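Local atomic coordinates of cellulosome anchoring protein cohesin region (Clostridium thermocellum, PDB entry 4DH2), a protein that binds a type I dockerin through its cohesin domain, and so probably anchors dockerin-bearing components of the cellulosome system. Residues H8-T12 and P148-L153; I16-E22 and I34-N40; S48-Y54 and T135-F141. All blocks are in the same frame, centred on the assembly; numbering follows the deposited sequence. Where two conformers were deposited one is given.

In the fold
From the N terminus, residues 8-12 pass over strand 149-161 before strand 15-27 begins, and their partner on strand 149-161 comes only near the other end of the chain. Contact 1 therefore closes the longest loop, and both other contacts fall within it. Contact 2 closes the short hairpin of strands 15-27 and 31-39. After it in the chain, contact 3 joins residues 48-54 to residues 135-141 of strand 129-142, 81 residues on. Strand 149-161 lies between strands 15-27 and 129-142 and so links contacts 2 and 3, which also meet in the apolar core, where F38 packs against F49 and F141, and L36 against L53.

Contact 1. Residues H8-T12 and P148-L153; sequences HEAET and PILAVL
H8 and A151 form the one hydrogen bond between residues 8-12 and residues 148-153. H8 NE2 donates to A151 O over 3.0 Å, with an N-H...O angle of 161°. The oxygen lies at the edge of the imidazole, in its plane, and the nitrogen in turn lies in the carbonyl plane, so the ring both reaches and lines up with its acceptor. L153 adds a second hold on the same ring: its CD1 methyl sits over one face, 3.2 Å from H8 CD2, a close approach of carbons. The histidine gets there because CG lies anti to its backbone N (chi1 -170°), which swings the ring out from the loop toward the strand.

Farther along, L150 brings both methyls to E11. CD1 touches the backbone at E11 O, 3.6 Å away, and comes near T12 CA as well, while CD2 lies 3.7 Å from E11 CB. The leucine meets the loop by apolar contact, without a polar bond. E11 was deposited in two conformers; in the one given, its extended chain crosses P148 at about a right angle and brings OE2 to 3.5 Å from P148 CB, a contact that is doubtful for that reason.

The touching residues are H8 at one end and E11 and T12 at the other. The strand itself is fixed by backbone bonds on both edges, I149 to F141 on one and L150 and V152 to L17 on the other. H8 also rests on S139 and L153 on F136, both of strand 129-142, while A151 and L153 touch V19 of strand 15-27. The N-terminal segment accordingly runs over strand 149-161 at a slant and in roughly the reverse direction, between strands 15-27 and 129-142.

Contact 2. Residues I16-E22 and I34-N40; sequences ILDVLVE and IPLKFEN
This is the regular antiparallel part of the hairpin of strands 15-27 and 31-39, inside the sheet: D18-E39 and L20-K37 are hydrogen-bonded pairs, V19-F38 and V21-L36 non-hydrogen-bonded ones. Backbone bonds such as L20 N to K37 O, 2.9 Å, hold this register, and E22 N to P35 O extends it.

On the face carrying D18, L20, K37 and E39, N40, just past the strand, donates from ND2 to D18 OD2 over 2.9 Å. The carboxylate is met on its anti side, 30° out of plane, the flat groups turned 70° apart. L20 CD1 lies across the E39 side chain, 3.6 Å from CG. E39 OE2 and E22 OE2 lie 4.4 Å apart, like charges bridged by a water that donates to both; the K37 chain bends at chi3 (70°), bringing NZ into a salt bridge with E39 OE2 (2.7 Å) that probably offsets some repulsion. E39 was deposited in two conformers, so this network and the L20 contact are tentative.

V19, V21, L36 and F38 point to the other face, V19 CG2 lying 3.9 Å from F38 CD1. F38 stacks on F110 of strand 108-117, the neighbour of strand 31-39, and meets F49 of strand 48-54 edge-to-face; strand 149-161 flanks strand 15-27.

Contact 3. Residues S48-Y54 and T135-F141; sequences SFNLSLY and TFGESNF
A beta bulge at G137 and E138 faces the single residue S52: S52 N donates to E138 O over 3.0 Å, while S52 O receives G137 N from above the carbonyl plane, so the antiparallel register shifts by one. The ring of Y54 lies near the bulge, its CE2 3.7 Å from G137 CA, where glycine has no side chain to intervene. E138 leans across to strand 48-54: CG sits between the backbone N and the carbonyl carbon (chi1 61°) and a further bend at chi2 brings OE1 to 2.8 Å from S52 OG. That hydroxyl has E88 OE2 as another possible acceptor, so the bond to E138 is not settled.

Beyond the bulge, N50 and N140 form a hydrogen-bonded pair, and a water joins their side chains, donating to N50 OD1 (2.8 Å) and accepting from N140 ND2. N50 ND2 turns elsewhere, to F91 O and to L64 O of the dockerin chain.

The opposite face is mostly apolar, with S139 among the leucines and phenylalanines. F49 CB stands over the F141 ring, 3.5 Å from its centroid and 19° off the normal, a CH-pi contact; the two rings are near parallel but slid apart and barely overlap. L51 CD1 packs on S139 CB at 3.7 Å and reaches F136.

The chemistry thus splits by face. Phenylalanines and leucines fill the core, while S48, N50, S52 and N140 touch the dockerin, with I18 of that chain packed on three of them, so this strand pair forms part of the surface that meets the dockerin in the complex.

Contact 1. Residues H8-T12 and P148-L153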
loop_
_atom_site.group_PDB
_atom_site.type_symbol
_atom_site.label_atom_id
_atom_site.label_comp_id
_atom_site.label_asym_id
_atom_site.label_seq_id
_atom_site.Cartn_x
_atom_site.Cartn_y
_atom_site.Cartn_z
ATOM N N HIS A 8 -12.640 -2.023 -0.039
ATOM C CA HIS A 8 -11.964 -3.277 0.291
ATOM C C HIS A 8 -12.936 -4.395 -0.078
ATOM O O HIS A 8 -14.032 -4.492 0.496
ATOM C CB HIS A 8 -11.621 -3.349 1.789
ATOM C CG HIS A 8 -10.728 -4.501 2.147
ATOM N ND1 HIS A 8 -9.827 -5.037 1.255
ATOM C CD2 HIS A 8 -10.602 -5.221 3.288
ATOM C CE1 HIS A 8 -9.171 -6.033 1.834
ATOM N NE2 HIS A 8 -9.616 -6.161 3.071
ATOM N N GLU A 9 -12.548 -5.227 -1.044
ATOM C CA GLU A 9 -13.452 -6.225 -1.585
ATOM C C GLU A 9 -13.594 -7.406 -0.644
ATOM O O GLU A 9 -12.606 -7.895 -0.101
ATOM C CB GLU A 9 -12.945 -6.727 -2.938
ATOM C CG GLU A 9 -13.293 -5.810 -4.097
ATOM C CD GLU A 9 -13.377 -6.558 -5.414
ATOM O OE1 GLU A 9 -12.485 -7.395 -5.688
ATOM O OE2 GLU A 9 -14.349 -6.321 -6.161
ATOM N N ALA A 10 -14.822 -7.881 -0.468
ATOM C CA ALA A 10 -15.030 -9.108 0.305
ATOM C C ALA A 10 -14.598 -10.299 -0.562
ATOM O O ALA A 10 -15.018 -10.446 -1.717
ATOM C CB ALA A 10 -16.482 -9.219 0.733
ATOM N N GLU A 11 -13.720 -11.126 -0.018
ATOM C CA GLU A 11 -13.066 -12.160 -0.786
ATOM C C GLU A 11 -12.897 -13.418 0.075
ATOM O O GLU A 11 -13.032 -13.352 1.290
ATOM C CB GLU A 11 -11.711 -11.636 -1.241
ATOM C CG GLU A 11 -11.017 -12.494 -2.251
ATOM C CD GLU A 11 -9.663 -11.933 -2.628
ATOM O OE1 GLU A 11 -9.432 -10.714 -2.388
ATOM O OE2 GLU A 11 -8.836 -12.722 -3.134
ATOM N N THR A 12 -12.554 -14.534 -0.573
ATOM C CA THR A 12 -12.338 -15.799 0.129
ATOM C C THR A 12 -10.962 -16.328 -0.291
ATOM O O THR A 12 -10.627 -16.251 -1.464
ATOM C CB THR A 12 -13.474 -16.763 -0.230
ATOM O OG1 THR A 12 -14.736 -16.181 0.158
ATOM C CG2 THR A 12 -13.318 -18.121 0.443
ATOM N N PRO A 148 -3.776 -15.280 -2.885
ATOM C CA PRO A 148 -4.191 -14.156 -2.052
ATOM C C PRO A 148 -4.073 -14.478 -0.581
ATOM O O PRO A 148 -4.249 -15.624 -0.149
ATOM C CB PRO A 148 -5.667 -13.932 -2.451
ATOM C CG PRO A 148 -6.095 -15.179 -3.112
ATOM C CD PRO A 148 -4.861 -15.778 -3.744
ATOM N N ILE A 149 -3.780 -13.436 0.189
ATOM C CA ILE A 149 -3.833 -13.485 1.633
ATOM C C ILE A 149 -4.853 -12.408 2.017
ATOM O O ILE A 149 -4.695 -11.260 1.633
ATOM C CB ILE A 149 -2.464 -13.112 2.246
ATOM C CG1 ILE A 149 -1.357 -14.133 1.828
ATOM C CG2 ILE A 149 -2.586 -13.036 3.734
ATOM C CD1 ILE A 149 0.050 -13.683 2.227
ATOM N N LEU A 150 -5.938 -12.776 2.686
ATOM C CA LEU A 150 -6.903 -11.768 3.095
ATOM C C LEU A 150 -6.384 -10.918 4.242
ATOM O O LEU A 150 -5.695 -11.404 5.126
ATOM C CB LEU A 150 -8.193 -12.442 3.555
ATOM C CG LEU A 150 -8.785 -13.379 2.525
ATOM C CD1 LEU A 150 -10.022 -14.062 3.110
ATOM C CD2 LEU A 150 -9.137 -12.628 1.281
ATOM N N ALA A 151 -6.809 -9.658 4.263
ATOM C CA ALA A 151 -6.393 -8.754 5.311
ATOM C C ALA A 151 -7.644 -8.290 6.056
ATOM O O ALA A 151 -8.509 -7.659 5.469
ATOM C CB ALA A 151 -5.685 -7.550 4.718
ATOM N N VAL A 152 -7.747 -8.640 7.325
ATOM C CA VAL A 152 -8.849 -8.143 8.120
ATOM C C VAL A 152 -8.451 -6.763 8.642
ATOM O O VAL A 152 -7.591 -6.651 9.512
ATOM C CB VAL A 152 -9.121 -9.053 9.317
ATOM C CG1 VAL A 152 -10.336 -8.497 10.120
ATOM C CG2 VAL A 152 -9.316 -10.511 8.878
ATOM N N LEU A 153 -9.079 -5.738 8.113
ATOM C CA LEU A 153 -8.701 -4.371 8.443
ATOM C C LEU A 153 -9.459 -3.828 9.662
ATOM O O LEU A 153 -10.682 -3.940 9.787
ATOM C CB LEU A 153 -9.009 -3.495 7.260
ATOM C CG LEU A 153 -8.381 -3.930 5.927
ATOM C CD1 LEU A 153 -8.804 -3.019 4.819
ATOM C CD2 LEU A 153 -6.859 -3.970 6.025
#

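Contact 2. Residues I16-E22 and I34-N40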
loop_
_atom_site.group_PDB
_atom_site.type_symbol
_atom_site.label_atom_id
_atom_site.label_comp_id
_atom_site.label_asym_id
_atom_site.label_seq_id
_atom_site.Cartn_x
_atom_site.Cartn_y
_atom_site.Cartn_z
ATOM N N ILE A 16 -4.852 -15.605 5.827
ATOM C CA ILE A 16 -5.373 -14.384 6.370
ATOM C C ILE A 16 -4.383 -13.737 7.352
ATOM O O ILE A 16 -3.536 -14.413 7.945
ATOM C CB ILE A 16 -6.736 -14.712 7.072
ATOM C CG1 ILE A 16 -7.514 -13.460 7.412
ATOM C CG2 ILE A 16 -6.491 -15.568 8.319
ATOM C CD1 ILE A 16 -9.051 -13.670 7.288
ATOM N N LEU A 17 -4.471 -12.412 7.472
ATOM C CA LEU A 17 -3.809 -11.662 8.541
ATOM C C LEU A 17 -4.711 -10.510 8.962
ATOM O O LEU A 17 -5.782 -10.263 8.379
ATOM C CB LEU A 17 -2.432 -11.138 8.116
ATOM C CG LEU A 17 -2.431 -10.258 6.861
ATOM C CD1 LEU A 17 -2.774 -8.860 7.168
ATOM C CD2 LEU A 17 -1.051 -10.353 6.196
ATOM N N ASP A 18 -4.272 -9.821 10.002
ATOM C CA ASP A 18 -4.979 -8.665 10.510
ATOM C C ASP A 18 -4.100 -7.433 10.331
ATOM O O ASP A 18 -2.888 -7.502 10.569
ATOM C CB ASP A 18 -5.279 -8.828 12.002
ATOM C CG ASP A 18 -6.283 -9.932 12.269
ATOM O OD1 ASP A 18 -7.477 -9.668 12.199
ATOM O OD2 ASP A 18 -5.861 -11.047 12.545
ATOM N N VAL A 19 -4.731 -6.336 9.920
ATOM C CA VAL A 19 -4.056 -5.060 9.777
ATOM C C VAL A 19 -4.714 -4.081 10.760
ATOM O O VAL A 19 -5.930 -3.890 10.709
ATOM C CB VAL A 19 -4.184 -4.525 8.348
ATOM C CG1 VAL A 19 -3.477 -3.219 8.202
ATOM C CG2 VAL A 19 -3.643 -5.539 7.359
ATOM N N LEU A 20 -3.909 -3.458 11.628
ATOM C CA LEU A 20 -4.440 -2.573 12.679
ATOM C C LEU A 20 -3.806 -1.197 12.653
ATOM O O LEU A 20 -2.604 -1.069 12.437
ATOM C CB LEU A 20 -4.166 -3.190 14.048
ATOM C CG LEU A 20 -4.635 -4.622 14.300
ATOM C CD1 LEU A 20 -3.562 -5.611 13.918
ATOM C CD2 LEU A 20 -5.013 -4.810 15.761
ATOM N N VAL A 21 -4.629 -0.171 12.836
ATOM C CA VAL A 21 -4.100 1.155 13.121
ATOM C C VAL A 21 -4.038 1.252 14.639
ATOM O O VAL A 21 -5.060 1.128 15.302
ATOM C CB VAL A 21 -5.008 2.242 12.572
ATOM C CG1 VAL A 21 -4.470 3.636 12.972
ATOM C CG2 VAL A 21 -5.133 2.130 11.073
ATOM N N GLU A 22 -2.850 1.446 15.194
ATOM C CA GLU A 22 -2.706 1.508 16.638
ATOM C C GLU A 22 -3.060 2.912 17.148
ATOM O O GLU A 22 -2.399 3.880 16.817
ATOM C CB GLU A 22 -1.296 1.128 17.053
ATOM C CG GLU A 22 -0.928 -0.316 16.684
ATOM C CD GLU A 22 -1.883 -1.355 17.280
ATOM O OE1 GLU A 22 -2.483 -1.097 18.352
ATOM O OE2 GLU A 22 -2.043 -2.434 16.669
ATOM N N ILE A 34 2.094 7.370 14.499
ATOM C CA ILE A 34 1.016 6.385 14.520
ATOM C C ILE A 34 1.559 5.075 13.922
ATOM O O ILE A 34 1.877 5.017 12.741
ATOM C CB ILE A 34 -0.207 6.855 13.698
ATOM C CG1 ILE A 34 -0.782 8.161 14.263
ATOM C CG2 ILE A 34 -1.296 5.770 13.692
ATOM C CD1 ILE A 34 -1.816 8.739 13.405
ATOM N N PRO A 35 1.698 4.032 14.749
ATOM C CA PRO A 35 2.179 2.745 14.262
ATOM C C PRO A 35 1.038 1.993 13.605
ATOM O O PRO A 35 -0.098 2.060 14.082
ATOM C CB PRO A 35 2.643 2.016 15.527
ATOM C CG PRO A 35 2.586 3.048 16.635
ATOM C CD PRO A 35 1.539 4.026 16.214
ATOM N N LEU A 36 1.377 1.300 12.524
ATOM C CA LEU A 36 0.449 0.443 11.793
ATOM C C LEU A 36 1.050 -0.964 11.844
ATOM O O LEU A 36 2.240 -1.136 11.594
ATOM C CB LEU A 36 0.325 0.930 10.341
ATOM C CG LEU A 36 0.071 2.423 10.190
ATOM C CD1 LEU A 36 0.091 2.813 8.725
ATOM C CD2 LEU A 36 -1.249 2.835 10.806
ATOM N N LYS A 37 0.230 -1.954 12.186
ATOM C CA LYS A 37 0.716 -3.280 12.518
ATOM C C LYS A 37 0.042 -4.341 11.686
ATOM O O LYS A 37 -1.076 -4.156 11.241
ATOM C CB LYS A 37 0.420 -3.621 13.984
ATOM C CG LYS A 37 1.371 -3.001 14.990
ATOM C CD LYS A 37 1.091 -3.545 16.388
ATOM C CE LYS A 37 1.497 -5.009 16.505
ATOM N NZ LYS A 37 0.676 -5.784 17.490
ATOM N N PHE A 38 0.768 -5.430 11.476
ATOM C CA PHE A 38 0.224 -6.674 10.990
ATOM C C PHE A 38 0.274 -7.650 12.146
ATOM O O PHE A 38 1.292 -7.739 12.855
ATOM C CB PHE A 38 1.097 -7.299 9.892
ATOM C CG PHE A 38 1.127 -6.555 8.594
ATOM C CD1 PHE A 38 0.157 -5.601 8.271
ATOM C CD2 PHE A 38 2.113 -6.864 7.656
ATOM C CE1 PHE A 38 0.212 -4.936 7.070
ATOM C CE2 PHE A 38 2.156 -6.206 6.438
ATOM C CZ PHE A 38 1.203 -5.242 6.152
ATOM N N GLU A 39 -0.814 -8.390 12.333
ATOM C CA GLU A 39 -0.856 -9.474 13.302
ATOM C C GLU A 39 -1.344 -10.740 12.617
ATOM O O GLU A 39 -2.095 -10.668 11.640
ATOM C CB GLU A 39 -1.785 -9.117 14.471
ATOM C CG GLU A 39 -1.265 -8.004 15.382
ATOM C CD GLU A 39 -2.231 -7.651 16.513
ATOM O OE1 GLU A 39 -3.353 -8.205 16.561
ATOM O OE2 GLU A 39 -1.865 -6.804 17.352
ATOM N N ASN A 40 -0.918 -11.886 13.133
ATOM C CA ASN A 40 -1.271 -13.177 12.551
ATOM C C ASN A 40 -0.801 -13.297 11.100
ATOM O O ASN A 40 -1.513 -13.814 10.242
ATOM C CB ASN A 40 -2.770 -13.383 12.661
ATOM C CG ASN A 40 -3.229 -13.332 14.101
ATOM O OD1 ASN A 40 -2.664 -14.029 14.945
ATOM N ND2 ASN A 40 -4.182 -12.465 14.401
HETATM O O HOH W 1 -2.692 -4.563 18.521
#

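Contact 3. Residues S48-Y54 and T135-F141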
loop_
_atom_site.group_PDB
_atom_site.type_symbol
_atom_site.label_atom_id
_atom_site.label_comp_id
_atom_site.label_asym_id
_atom_site.label_seq_id
_atom_site.Cartn_x
_atom_site.Cartn_y
_atom_site.Cartn_z
ATOM N N SER A 48 4.030 -9.614 -1.380
ATOM C CA SER A 48 3.730 -8.256 -1.778
ATOM C C SER A 48 2.418 -7.791 -1.146
ATOM O O SER A 48 1.499 -8.597 -0.942
ATOM C CB SER A 48 3.595 -8.166 -3.285
ATOM O OG SER A 48 3.231 -6.854 -3.706
ATOM N N PHE A 49 2.336 -6.496 -0.880
ATOM C CA PHE A 49 1.054 -5.921 -0.484
ATOM C C PHE A 49 0.944 -4.507 -0.937
ATOM O O PHE A 49 1.949 -3.822 -1.153
ATOM C CB PHE A 49 0.807 -6.038 1.029
ATOM C CG PHE A 49 1.678 -5.128 1.896
ATOM C CD1 PHE A 49 1.379 -3.787 2.066
ATOM C CD2 PHE A 49 2.776 -5.649 2.556
ATOM C CE1 PHE A 49 2.157 -2.999 2.886
ATOM C CE2 PHE A 49 3.556 -4.876 3.359
ATOM C CZ PHE A 49 3.252 -3.537 3.528
ATOM N N ASN A 50 -0.299 -4.062 -1.094
ATOM C CA ASN A 50 -0.604 -2.714 -1.537
ATOM C C ASN A 50 -1.827 -2.351 -0.709
ATOM O O ASN A 50 -2.843 -3.077 -0.734
ATOM C CB ASN A 50 -0.851 -2.807 -3.039
ATOM C CG ASN A 50 -1.165 -1.489 -3.742
ATOM O OD1 ASN A 50 -1.854 -1.536 -4.754
ATOM N ND2 ASN A 50 -0.654 -0.347 -3.270
ATOM N N LEU A 51 -1.705 -1.260 0.053
ATOM C CA LEU A 51 -2.698 -0.896 1.070
ATOM C C LEU A 51 -2.844 0.631 1.052
ATOM O O LEU A 51 -1.825 1.325 0.915
ATOM C CB LEU A 51 -2.161 -1.371 2.435
ATOM C CG LEU A 51 -2.904 -1.062 3.723
ATOM C CD1 LEU A 51 -4.291 -1.567 3.608
ATOM C CD2 LEU A 51 -2.185 -1.780 4.828
ATOM N N SER A 52 -4.075 1.140 1.176
ATOM C CA SER A 52 -4.343 2.593 1.300
ATOM C C SER A 52 -4.985 2.900 2.643
ATOM O O SER A 52 -5.865 2.127 3.127
ATOM C CB SER A 52 -5.360 3.059 0.231
ATOM O OG SER A 52 -4.794 3.001 -1.058
ATOM N N LEU A 53 -4.606 4.048 3.192
ATOM C CA LEU A 53 -5.254 4.625 4.370
ATOM C C LEU A 53 -5.724 6.019 4.043
ATOM O O LEU A 53 -5.117 6.710 3.213
ATOM C CB LEU A 53 -4.230 4.759 5.503
ATOM C CG LEU A 53 -3.598 3.524 6.104
ATOM C CD1 LEU A 53 -2.667 3.971 7.225
ATOM C CD2 LEU A 53 -4.642 2.585 6.624
ATOM N N TYR A 54 -6.776 6.469 4.726
ATOM C CA TYR A 54 -7.223 7.836 4.579
ATOM C C TYR A 54 -7.196 8.502 5.936
ATOM O O TYR A 54 -7.406 7.840 6.954
ATOM C CB TYR A 54 -8.644 7.876 4.097
ATOM C CG TYR A 54 -8.800 7.341 2.715
ATOM C CD1 TYR A 54 -8.583 8.153 1.621
ATOM C CD2 TYR A 54 -9.121 6.009 2.511
ATOM C CE1 TYR A 54 -8.730 7.670 0.339
ATOM C CE2 TYR A 54 -9.281 5.518 1.234
ATOM C CZ TYR A 54 -9.074 6.359 0.159
ATOM O OH TYR A 54 -9.223 5.878 -1.126
ATOM N N THR A 135 -8.943 5.579 8.216
ATOM C CA THR A 135 -9.712 4.538 7.568
ATOM C C THR A 135 -8.888 3.859 6.492
ATOM O O THR A 135 -7.763 4.261 6.211
ATOM C CB THR A 135 -10.952 5.087 6.913
ATOM O OG1 THR A 135 -10.588 6.048 5.926
ATOM C CG2 THR A 135 -11.826 5.790 7.948
ATOM N N PHE A 136 -9.467 2.842 5.874
ATOM C CA PHE A 136 -8.755 2.108 4.832
ATOM C C PHE A 136 -9.432 2.202 3.518
ATOM O O PHE A 136 -10.648 2.330 3.450
ATOM C CB PHE A 136 -8.732 0.643 5.161
ATOM C CG PHE A 136 -7.874 0.315 6.284
ATOM C CD1 PHE A 136 -6.519 0.202 6.119
ATOM C CD2 PHE A 136 -8.410 0.111 7.538
ATOM C CE1 PHE A 136 -5.712 -0.092 7.170
ATOM C CE2 PHE A 136 -7.591 -0.177 8.588
ATOM C CZ PHE A 136 -6.262 -0.291 8.413
ATOM N N GLY A 137 -8.638 2.077 2.464
ATOM C CA GLY A 137 -9.173 1.809 1.151
ATOM C C GLY A 137 -8.891 0.377 0.716
ATOM O O GLY A 137 -8.960 -0.604 1.483
ATOM N N GLU A 138 -8.540 0.278 -0.539
ATOM C CA GLU A 138 -8.111 -0.994 -1.115
ATOM C C GLU A 138 -6.907 -1.610 -0.366
ATOM O O GLU A 138 -6.045 -0.943 0.194
ATOM C CB GLU A 138 -7.789 -0.827 -2.606
ATOM C CG GLU A 138 -6.663 0.155 -2.904
ATOM C CD GLU A 138 -5.301 -0.393 -2.530
ATOM O OE1 GLU A 138 -4.462 0.405 -2.057
ATOM O OE2 GLU A 138 -5.074 -1.617 -2.713
ATOM N N SER A 139 -6.907 -2.925 -0.345
ATOM C CA SER A 139 -5.942 -3.686 0.370
ATOM C C SER A 139 -5.811 -4.985 -0.401
ATOM O O SER A 139 -6.789 -5.709 -0.586
ATOM C CB SER A 139 -6.464 -3.970 1.773
ATOM O OG SER A 139 -5.719 -4.962 2.418
ATOM N N ASN A 140 -4.590 -5.280 -0.817
ATOM C CA ASN A 140 -4.296 -6.476 -1.590
ATOM C C ASN A 140 -2.978 -7.067 -1.085
ATOM O O ASN A 140 -1.980 -6.342 -1.005
ATOM C CB ASN A 140 -4.104 -6.132 -3.059
ATOM C CG ASN A 140 -5.393 -5.854 -3.771
ATOM O OD1 ASN A 140 -6.335 -6.660 -3.726
ATOM N ND2 ASN A 140 -5.448 -4.720 -4.464
ATOM N N PHE A 141 -2.984 -8.353 -0.729
ATOM C CA PHE A 141 -1.776 -9.040 -0.257
ATOM C C PHE A 141 -1.664 -10.363 -0.998
ATOM O O PHE A 141 -2.674 -10.992 -1.297
ATOM C CB PHE A 141 -1.875 -9.405 1.225
ATOM C CG PHE A 141 -1.828 -8.248 2.180
ATOM C CD1 PHE A 141 -0.802 -8.127 3.095
ATOM C CD2 PHE A 141 -2.840 -7.314 2.202
ATOM C CE1 PHE A 141 -0.758 -7.089 3.968
ATOM C CE2 PHE A 141 -2.810 -6.278 3.110
ATOM C CZ PHE A 141 -1.775 -6.156 3.975
HETATM O O HOH W 2 -2.966 -3.852 -5.764
#